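PDB 7JZK: LAIR1 ecotodomain from MGD21 antibody from Homo sapiens, which binds the V2 domain of a Plasmodium RIFIN, as an immunoglobulin-like LAIR1 ectodomain carried as an insertion in the malaria antibody MGD21. Local coordinates for residues I16-V22 with D66-A70; R27-V32 with Q53-S59; V32-E38 with F76-K82. One frame throughout, in Å; residues are numbered along the deposited sequence.

Contact 1 (I16-V22 with D66-A70); sequences IPLGSHV and DSVNA
V68 slots its side chain between I16 and V22. Its CG2 lies 3.7 Å from I16 CG2, and its CG1 lies 3.7 Å from V22 CG1. Chi1 is m for V68 and I16, p for V22. Residues 17-21 form a loop between strands 15-16 and 22-28; 66-70 lies between strands 58-65 and 74-82. P17 to S20 form a type II beta turn, closed by a hydrogen bond from S20 N to P17 O (2.9 Å). G19 takes its left-handed third position, with phi 95° and psi -17°, where a side chain would be jammed against the preceding carbonyl oxygen. The closest CA pairs are G19 with S67 (4.6 Å) and H21 with D66 (4.4 Å). The backbone N and O of V68 both bond to 16-22. Its N donates to S20 O at 3.0 Å, and its O accepts from G19 N at 3.1 Å. S67, with chi1 t, gives its OG to G19 O at 2.7 Å. L18 reaches along the second loop, its CD1 3.7 Å from N69 CA. D66 points its CB away from 16-22, and its OD1 forms a salt bridge with R64. V68 also packs on V97 of strand 85-97. Two backbone bonds and one from a serine hydroxyl join these loops at one end of the immunoglobulin sandwich, while V68 packs with I16 and V22 on the buried side.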
loop_
_atom_site.group_PDB
_atom_site.type_symbol
_atom_site.label_atom_id
_atom_site.label_comp_id
_atom_site.label_asym_id
_atom_site.label_seq_id
_atom_site.Cartn_x
_atom_site.Cartn_y
_atom_site.Cartn_z
ATOM N N ILE A 16 13.321 9.428 -20.186
ATOM C CA ILE A 16 12.270 10.435 -20.183
ATOM C C ILE A 16 12.884 11.738 -19.720
ATOM O O ILE A 16 13.570 11.764 -18.693
ATOM C CB ILE A 16 11.090 10.031 -19.278
ATOM C CG1 ILE A 16 10.522 8.671 -19.734
ATOM C CG2 ILE A 16 10.029 11.133 -19.243
ATOM C CD1 ILE A 16 10.023 8.632 -21.182
ATOM N N PRO A 17 12.712 12.840 -20.452
ATOM C CA PRO A 17 13.158 14.135 -19.932
ATOM C C PRO A 17 12.346 14.527 -18.713
ATOM O O PRO A 17 11.142 14.256 -18.628
ATOM C CB PRO A 17 12.911 15.097 -21.093
ATOM C CG PRO A 17 11.820 14.429 -21.900
ATOM C CD PRO A 17 12.069 12.959 -21.770
ATOM N N LEU A 18 13.011 15.209 -17.787
ATOM C CA LEU A 18 12.351 15.703 -16.590
ATOM C C LEU A 18 11.107 16.478 -16.979
ATOM O O LEU A 18 11.148 17.337 -17.865
ATOM C CB LEU A 18 13.315 16.600 -15.799
ATOM C CG LEU A 18 12.927 17.052 -14.377
ATOM C CD1 LEU A 18 12.854 15.866 -13.418
ATOM C CD2 LEU A 18 13.888 18.117 -13.827
ATOM N N GLY A 19 9.988 16.129 -16.355
ATOM C CA GLY A 19 8.731 16.801 -16.565
ATOM C C GLY A 19 7.838 16.149 -17.593
ATOM O O GLY A 19 6.637 16.432 -17.607
ATOM N N SER A 20 8.383 15.267 -18.434
ATOM C CA SER A 20 7.608 14.622 -19.485
ATOM C C SER A 20 6.898 13.386 -18.940
ATOM O O SER A 20 7.095 12.980 -17.792
ATOM C CB SER A 20 8.505 14.263 -20.672
ATOM O OG SER A 20 7.742 14.015 -21.846
ATOM N N HIS A 21 6.052 12.795 -19.782
ATOM C CA HIS A 21 5.200 11.661 -19.444
ATOM C C HIS A 21 5.904 10.348 -19.759
ATOM O O HIS A 21 6.882 10.310 -20.509
ATOM C CB HIS A 21 3.867 11.764 -20.196
ATOM C CG HIS A 21 4.003 11.649 -21.684
ATOM N ND1 HIS A 21 4.282 12.735 -22.489
ATOM C CD2 HIS A 21 3.878 10.586 -22.518
ATOM C CE1 HIS A 21 4.338 12.343 -23.751
ATOM N NE2 HIS A 21 4.097 11.044 -23.795
ATOM N N VAL A 22 5.418 9.267 -19.140
ATOM C CA VAL A 22 5.850 7.907 -19.453
ATOM C C VAL A 22 4.709 6.964 -19.110
ATOM O O VAL A 22 3.902 7.250 -18.229
ATOM C CB VAL A 22 7.146 7.521 -18.697
ATOM C CG1 VAL A 22 6.874 7.314 -17.221
ATOM C CG2 VAL A 22 7.754 6.249 -19.278
ATOM N N ASP A 66 2.140 11.265 -15.682
ATOM C CA ASP A 66 2.028 12.426 -16.559
ATOM C C ASP A 66 3.304 13.250 -16.555
ATOM O O ASP A 66 3.759 13.709 -17.606
ATOM C CB ASP A 66 0.845 13.301 -16.154
ATOM C CG ASP A 66 -0.494 12.584 -16.278
ATOM O OD1 ASP A 66 -0.761 11.969 -17.340
ATOM O OD2 ASP A 66 -1.300 12.654 -15.320
ATOM N N SER A 67 3.891 13.476 -15.389
ATOM C CA SER A 67 5.088 14.303 -15.327
ATOM C C SER A 67 6.050 13.671 -14.336
ATOM O O SER A 67 5.801 13.694 -13.128
ATOM C CB SER A 67 4.736 15.739 -14.934
ATOM O OG SER A 67 5.851 16.610 -15.081
ATOM N N VAL A 68 7.133 13.114 -14.843
ATOM C CA VAL A 68 8.089 12.411 -14.002
ATOM C C VAL A 68 8.997 13.409 -13.302
ATOM O O VAL A 68 9.270 14.504 -13.809
ATOM C CB VAL A 68 8.916 11.397 -14.813
ATOM C CG1 VAL A 68 7.998 10.475 -15.595
ATOM C CG2 VAL A 68 9.898 12.121 -15.718
ATOM N N ASN A 69 9.451 13.037 -12.115
ATOM C CA ASN A 69 10.527 13.746 -11.436
ATOM C C ASN A 69 11.619 12.732 -11.128
ATOM O O ASN A 69 11.492 11.541 -11.456
ATOM C CB ASN A 69 10.048 14.469 -10.171
ATOM C CG ASN A 69 9.303 13.567 -9.214
ATOM O OD1 ASN A 69 9.837 12.563 -8.729
ATOM N ND2 ASN A 69 8.060 13.930 -8.919
ATOM N N ALA A 70 12.701 13.220 -10.498
ATOM C CA ALA A 70 13.854 12.356 -10.248
ATOM C C ALA A 70 13.491 11.150 -9.388
ATOM O O ALA A 70 14.104 10.085 -9.534
ATOM C CB ALA A 70 14.980 13.151 -9.576
#

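Contact 2 (R27-V32 with Q53-S59); sequences RGPVGV and QTSPSES
S59 bonds the other segment twice over, to G28 through its backbone and to P29 O through its OG, at 2.6 Å with chi1 p. G28 and S59 form an antiparallel hydrogen-bonded pair, CA to CA 5.5 Å. G28 N donates to S59 O at 2.9 Å, and S59 N to G28 O at 3.0 Å. R27 CA and E58 CA flank the pair with CA-H...O contacts to S59 O (3.3 Å) and G28 O (3.4 Å). P29 follows G28. V32 CG2 lies 3.5 Å from the same S59 OG. V30, chi1 t, lays its CG2 over the turn of 53-59, 3.1 Å from P56 O and 3.5 Å from S55 O. G31 then turns the chain with phi 91° and psi 16°, a conformation that calls for glycine. Within 53-59, T54 and S55 both face E58 in a classic beta bulge. Their N atoms donate to the same E58 O, at 3.0 Å from T54 N and 3.2 Å from S55 N. T54 OG1, with chi1 p, adds a third bond to E58 O at 2.9 Å. R27 points its guanidinium to S9 of strand 7-11. The contact lies where strands 22-28 and 58-65 pair in the four-stranded sheet of the immunoglobulin sandwich. Strand 52-55 forms an outermost strand of that sheet, while P29 and V32 pack on Y80 of strand 74-82 in the other.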
loop_
_atom_site.group_PDB
_atom_site.type_symbol
_atom_site.label_atom_id
_atom_site.label_comp_id
_atom_site.label_asym_id
_atom_site.label_seq_id
_atom_site.Cartn_x
_atom_site.Cartn_y
_atom_site.Cartn_z
ATOM N N ARG A 27 1.851 -6.681 -19.901
ATOM C CA ARG A 27 1.145 -7.624 -20.758
ATOM C C ARG A 27 1.214 -9.023 -20.184
ATOM O O ARG A 27 2.273 -9.468 -19.726
ATOM C CB ARG A 27 1.677 -7.603 -22.179
ATOM C CG ARG A 27 1.130 -6.425 -22.956
ATOM C CD ARG A 27 1.465 -6.523 -24.416
ATOM N NE ARG A 27 1.901 -5.246 -24.986
ATOM C CZ ARG A 27 3.059 -4.640 -24.737
ATOM N NH1 ARG A 27 3.335 -3.482 -25.328
ATOM N NH2 ARG A 27 3.939 -5.168 -23.890
ATOM N N GLY A 28 0.059 -9.684 -20.205
ATOM C CA GLY A 28 -0.078 -11.057 -19.794
ATOM C C GLY A 28 -1.101 -11.805 -20.642
ATOM O O GLY A 28 -1.450 -11.403 -21.769
ATOM N N PRO A 29 -1.565 -12.938 -20.123
ATOM C CA PRO A 29 -2.546 -13.758 -20.840
ATOM C C PRO A 29 -3.940 -13.154 -20.705
ATOM O O PRO A 29 -4.142 -12.153 -20.017
ATOM C CB PRO A 29 -2.450 -15.110 -20.123
ATOM C CG PRO A 29 -2.107 -14.719 -18.693
ATOM C CD PRO A 29 -1.195 -13.523 -18.824
ATOM N N VAL A 30 -4.905 -13.754 -21.415
ATOM C CA VAL A 30 -6.296 -13.317 -21.331
ATOM C C VAL A 30 -6.867 -13.699 -19.983
ATOM O O VAL A 30 -6.544 -14.757 -19.431
ATOM C CB VAL A 30 -7.122 -13.906 -22.490
ATOM C CG1 VAL A 30 -8.621 -13.968 -22.140
ATOM C CG2 VAL A 30 -6.914 -13.087 -23.761
ATOM N N GLY A 31 -7.711 -12.830 -19.437
ATOM C CA GLY A 31 -8.349 -13.123 -18.179
ATOM C C GLY A 31 -7.610 -12.644 -16.957
ATOM O O GLY A 31 -7.920 -13.103 -15.850
ATOM N N VAL A 32 -6.635 -11.743 -17.110
ATOM C CA VAL A 32 -5.976 -11.198 -15.933
ATOM C C VAL A 32 -7.019 -10.481 -15.092
ATOM O O VAL A 32 -7.762 -9.629 -15.592
ATOM C CB VAL A 32 -4.847 -10.234 -16.330
ATOM C CG1 VAL A 32 -4.327 -9.515 -15.094
ATOM C CG2 VAL A 32 -3.723 -10.962 -17.031
ATOM N N GLN A 53 -8.440 -6.551 -22.812
ATOM C CA GLN A 53 -8.053 -7.692 -23.635
ATOM C C GLN A 53 -7.829 -7.189 -25.052
ATOM O O GLN A 53 -8.783 -6.844 -25.749
ATOM C CB GLN A 53 -9.131 -8.764 -23.598
ATOM C CG GLN A 53 -8.882 -9.856 -24.564
ATOM C CD GLN A 53 -10.070 -10.753 -24.696
ATOM O OE1 GLN A 53 -10.700 -11.119 -23.702
ATOM N NE2 GLN A 53 -10.394 -11.120 -25.930
ATOM N N THR A 54 -6.573 -7.131 -25.487
ATOM C CA THR A 54 -6.311 -6.592 -26.816
ATOM C C THR A 54 -6.572 -7.620 -27.915
ATOM O O THR A 54 -7.167 -7.292 -28.948
ATOM C CB THR A 54 -4.865 -6.098 -26.891
ATOM O OG1 THR A 54 -3.993 -7.219 -27.061
ATOM C CG2 THR A 54 -4.489 -5.400 -25.602
ATOM N N SER A 55 -6.152 -8.858 -27.689
ATOM C CA SER A 55 -6.213 -9.980 -28.612
ATOM C C SER A 55 -6.756 -11.185 -27.873
ATOM O O SER A 55 -6.823 -11.185 -26.641
ATOM C CB SER A 55 -4.827 -10.283 -29.201
ATOM O OG SER A 55 -4.178 -9.078 -29.556
ATOM N N PRO A 56 -7.206 -12.222 -28.596
ATOM C CA PRO A 56 -7.758 -13.410 -27.913
ATOM C C PRO A 56 -6.779 -14.116 -26.993
ATOM O O PRO A 56 -7.212 -14.997 -26.235
ATOM C CB PRO A 56 -8.185 -14.329 -29.070
ATOM C CG PRO A 56 -7.478 -13.804 -30.275
ATOM C CD PRO A 56 -7.292 -12.339 -30.062
ATOM N N SER A 57 -5.478 -13.790 -27.043
ATOM C CA SER A 57 -4.528 -14.390 -26.116
ATOM C C SER A 57 -3.685 -13.397 -25.316
ATOM O O SER A 57 -2.896 -13.841 -24.476
ATOM C CB SER A 57 -3.582 -15.342 -26.869
ATOM O OG SER A 57 -2.809 -14.634 -27.821
ATOM N N GLU A 58 -3.857 -12.081 -25.498
ATOM C CA GLU A 58 -2.992 -11.110 -24.831
ATOM C C GLU A 58 -3.788 -9.929 -24.288
ATOM O O GLU A 58 -4.506 -9.254 -25.032
ATOM C CB GLU A 58 -1.900 -10.620 -25.783
ATOM C CG GLU A 58 -0.844 -11.693 -25.970
ATOM C CD GLU A 58 0.479 -11.186 -26.491
ATOM O OE1 GLU A 58 0.684 -9.948 -26.531
ATOM O OE2 GLU A 58 1.308 -12.045 -26.872
ATOM N N SER A 59 -3.625 -9.669 -22.979
ATOM C CA SER A 59 -4.275 -8.544 -22.312
ATOM C C SER A 59 -3.223 -7.660 -21.681
ATOM O O SER A 59 -2.109 -8.103 -21.376
ATOM C CB SER A 59 -5.294 -8.972 -21.225
ATOM O OG SER A 59 -4.676 -9.614 -20.124
#

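Contact 3 (V32-E38 with F76-K82); sequences VQTFRLE and FRCIYYK
V32 starts the approach, its CG1 3.7 Å from Y80 CB. Q33 N donates to Y81 O (3.1 Å), and Q33 and T34 both face Y81 in a classic beta bulge. Strand 34-38 then runs antiparallel to 76-82, axes 4.7 Å apart at 157°. T34 O accepts from Y81 N (2.9 Å). F35 meets Y80 as a non-hydrogen-bonded pair, CA to CA 4.4 Å. The Y80 edge points toward the F35 face in an offset edge-to-face pair, centroids 6.0 Å apart and planes at 63°. Y80 chi1 is p, and its CB sits over the F35 ring. R36 N donates to I79 O (2.8 Å), and I79 N returns to R36 O (3.0 Å). The R36 guanidinium salt-bridges D47. L37, opposite C78, puts CD1 3.9 Å from F76 CB. E38 N donates to R77 O (2.9 Å), R77 N to E38 O (3.0 Å), and E38 OE2 salt-bridges R77 NE (3.1 Å). R36, I79 and Y81 lie on the face that meets Rifin, where Y81 OH is hydrogen-bonded to F105 N of that chain. F35, L37 and C78 face inward, and C78 is disulfide-bonded to C26: the cross-sheet cystine of an immunoglobulin fold.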
loop_
_atom_site.group_PDB
_atom_site.type_symbol
_atom_site.label_atom_id
_atom_site.label_comp_id
_atom_site.label_asym_id
_atom_site.label_seq_id
_atom_site.Cartn_x
_atom_site.Cartn_y
_atom_site.Cartn_z
ATOM N N VAL A 32 -6.635 -11.743 -17.110
ATOM C CA VAL A 32 -5.976 -11.198 -15.933
ATOM C C VAL A 32 -7.019 -10.481 -15.092
ATOM O O VAL A 32 -7.762 -9.629 -15.592
ATOM C CB VAL A 32 -4.847 -10.234 -16.330
ATOM C CG1 VAL A 32 -4.327 -9.515 -15.094
ATOM C CG2 VAL A 32 -3.723 -10.962 -17.031
ATOM N N GLN A 33 -7.091 -10.832 -13.811
ATOM C CA GLN A 33 -7.961 -10.088 -12.911
ATOM C C GLN A 33 -7.311 -8.785 -12.490
ATOM O O GLN A 33 -7.905 -7.713 -12.636
ATOM C CB GLN A 33 -8.281 -10.922 -11.686
ATOM C CG GLN A 33 -8.752 -12.297 -12.027
ATOM C CD GLN A 33 -9.223 -13.016 -10.807
ATOM O OE1 GLN A 33 -9.539 -12.392 -9.783
ATOM N NE2 GLN A 33 -9.259 -14.338 -10.885
ATOM N N THR A 34 -6.065 -8.853 -12.025
ATOM C CA THR A 34 -5.387 -7.662 -11.552
ATOM C C THR A 34 -3.954 -7.648 -12.064
ATOM O O THR A 34 -3.257 -8.666 -12.020
ATOM C CB THR A 34 -5.364 -7.605 -10.018
ATOM O OG1 THR A 34 -6.650 -7.945 -9.495
ATOM C CG2 THR A 34 -5.091 -6.217 -9.592
ATOM N N PHE A 35 -3.517 -6.482 -12.518
ATOM C CA PHE A 35 -2.113 -6.208 -12.776
ATOM C C PHE A 35 -1.563 -5.368 -11.631
ATOM O O PHE A 35 -2.197 -4.389 -11.226
ATOM C CB PHE A 35 -1.945 -5.434 -14.077
ATOM C CG PHE A 35 -1.435 -6.255 -15.188
ATOM C CD1 PHE A 35 -2.242 -6.546 -16.271
ATOM C CD2 PHE A 35 -0.168 -6.787 -15.131
ATOM C CE1 PHE A 35 -1.770 -7.334 -17.309
ATOM C CE2 PHE A 35 0.310 -7.564 -16.144
ATOM C CZ PHE A 35 -0.488 -7.840 -17.243
ATOM N N ARG A 36 -0.376 -5.720 -11.132
ATOM C CA ARG A 36 0.314 -4.951 -10.102
ATOM C C ARG A 36 1.676 -4.527 -10.634
ATOM O O ARG A 36 2.486 -5.378 -11.038
ATOM C CB ARG A 36 0.487 -5.772 -8.825
ATOM C CG ARG A 36 1.538 -5.285 -7.847
ATOM C CD ARG A 36 1.415 -6.038 -6.518
ATOM N NE ARG A 36 0.071 -5.949 -5.947
ATOM C CZ ARG A 36 -0.298 -6.533 -4.805
ATOM N NH1 ARG A 36 0.575 -7.256 -4.104
ATOM N NH2 ARG A 36 -1.542 -6.395 -4.356
ATOM N N LEU A 37 1.933 -3.219 -10.587
ATOM C CA LEU A 37 3.188 -2.621 -11.011
ATOM C C LEU A 37 4.019 -2.346 -9.773
ATOM O O LEU A 37 3.575 -1.606 -8.886
ATOM C CB LEU A 37 2.943 -1.343 -11.797
ATOM C CG LEU A 37 4.178 -0.515 -12.108
ATOM C CD1 LEU A 37 4.972 -1.159 -13.249
ATOM C CD2 LEU A 37 3.676 0.855 -12.526
ATOM N N GLU A 38 5.147 -3.028 -9.698
ATOM C CA GLU A 38 5.992 -2.953 -8.500
ATOM C C GLU A 38 7.227 -2.120 -8.772
ATOM O O GLU A 38 7.654 -2.049 -9.911
ATOM C CB GLU A 38 6.418 -4.354 -8.085
ATOM C CG GLU A 38 5.376 -5.185 -7.379
ATOM C CD GLU A 38 5.958 -6.518 -6.950
ATOM O OE1 GLU A 38 5.209 -7.372 -6.482
ATOM O OE2 GLU A 38 7.168 -6.687 -7.089
ATOM N N PHE A 76 11.016 -0.934 -12.252
ATOM C CA PHE A 76 9.592 -1.262 -12.293
ATOM C C PHE A 76 9.432 -2.664 -12.874
ATOM O O PHE A 76 10.230 -3.088 -13.707
ATOM C CB PHE A 76 8.762 -0.283 -13.161
ATOM C CG PHE A 76 8.775 1.149 -12.671
ATOM C CD1 PHE A 76 9.823 2.006 -13.011
ATOM C CD2 PHE A 76 7.732 1.650 -11.883
ATOM C CE1 PHE A 76 9.834 3.323 -12.573
ATOM C CE2 PHE A 76 7.737 2.971 -11.448
ATOM C CZ PHE A 76 8.791 3.806 -11.788
ATOM N N ARG A 77 8.393 -3.388 -12.449
ATOM C CA ARG A 77 8.137 -4.708 -13.030
ATOM C C ARG A 77 6.666 -5.061 -12.841
ATOM O O ARG A 77 5.969 -4.459 -12.029
ATOM C CB ARG A 77 9.037 -5.784 -12.421
ATOM C CG ARG A 77 8.547 -6.330 -11.101
ATOM C CD ARG A 77 9.549 -7.301 -10.559
ATOM N NE ARG A 77 9.225 -7.734 -9.204
ATOM C CZ ARG A 77 9.919 -8.665 -8.545
ATOM N NH1 ARG A 77 10.967 -9.251 -9.124
ATOM N NH2 ARG A 77 9.566 -9.028 -7.320
ATOM N N CYS A 78 6.197 -6.041 -13.600
ATOM C CA CYS A 78 4.786 -6.394 -13.567
ATOM C C CYS A 78 4.581 -7.756 -12.932
ATOM O O CYS A 78 5.461 -8.625 -12.940
ATOM C CB CYS A 78 4.147 -6.400 -14.964
ATOM S SG CYS A 78 4.450 -4.917 -15.968
ATOM N N ILE A 79 3.403 -7.916 -12.352
ATOM C CA ILE A 79 2.965 -9.220 -11.889
ATOM C C ILE A 79 1.451 -9.217 -11.990
ATOM O O ILE A 79 0.807 -8.181 -11.834
ATOM C CB ILE A 79 3.469 -9.516 -10.458
ATOM C CG1 ILE A 79 3.139 -10.947 -10.034
ATOM C CG2 ILE A 79 2.893 -8.536 -9.481
ATOM C CD1 ILE A 79 3.667 -11.278 -8.673
ATOM N N TYR A 80 0.871 -10.355 -12.311
ATOM C CA TYR A 80 -0.567 -10.359 -12.469
ATOM C C TYR A 80 -1.149 -11.500 -11.667
ATOM O O TYR A 80 -0.451 -12.444 -11.282
ATOM C CB TYR A 80 -0.993 -10.448 -13.935
ATOM C CG TYR A 80 -0.636 -11.738 -14.623
ATOM C CD1 TYR A 80 0.523 -11.837 -15.375
ATOM C CD2 TYR A 80 -1.471 -12.850 -14.550
ATOM C CE1 TYR A 80 0.850 -12.989 -16.009
ATOM C CE2 TYR A 80 -1.145 -14.012 -15.174
ATOM C CZ TYR A 80 0.017 -14.084 -15.905
ATOM O OH TYR A 80 0.350 -15.261 -16.551
ATOM N N TYR A 81 -2.435 -11.367 -11.383
ATOM C CA TYR A 81 -3.174 -12.342 -10.599
ATOM C C TYR A 81 -4.223 -12.988 -11.482
ATOM O O TYR A 81 -5.026 -12.294 -12.095
ATOM C CB TYR A 81 -3.827 -11.679 -9.373
ATOM C CG TYR A 81 -4.387 -12.665 -8.352
ATOM C CD1 TYR A 81 -3.569 -13.279 -7.427
ATOM C CD2 TYR A 81 -5.740 -12.990 -8.317
ATOM C CE1 TYR A 81 -4.083 -14.200 -6.507
ATOM C CE2 TYR A 81 -6.248 -13.908 -7.391
ATOM C CZ TYR A 81 -5.419 -14.497 -6.495
ATOM O OH TYR A 81 -5.931 -15.377 -5.577
ATOM N N LYS A 82 -4.199 -14.310 -11.566
ATOM C CA LYS A 82 -5.166 -15.024 -12.391
ATOM C C LYS A 82 -5.340 -16.443 -11.878
ATOM O O LYS A 82 -4.372 -17.075 -11.462
ATOM C CB LYS A 82 -4.684 -14.940 -13.848
ATOM C CG LYS A 82 -5.666 -15.183 -14.965
ATOM C CD LYS A 82 -5.605 -16.557 -15.599
ATOM C CE LYS A 82 -5.565 -16.337 -17.118
ATOM N NZ LYS A 82 -5.113 -17.472 -17.972
#

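Overall arrangement
All three contacts lie within one immunoglobulin sandwich. Contact 3 lies near its middle, its centre about 7 Å from the chain centre. Contacts 1 and 2 lie on opposite sides of that centre, their own centres about 28 Å apart. Contact 2 is nested within the loop that contact 1 closes, yet the two do not touch. Contacts 2 and 3 share V32, and their centres are about 12 Å apart. They meet where P29 CD lies 3.2 Å from Y80 CZ and G28 N 3.5 Å from F35 CZ. Contact 1 stays about 7 Å from contact 3 at the nearest atoms. Of the three, only contact 3 reaches the Rifin chain.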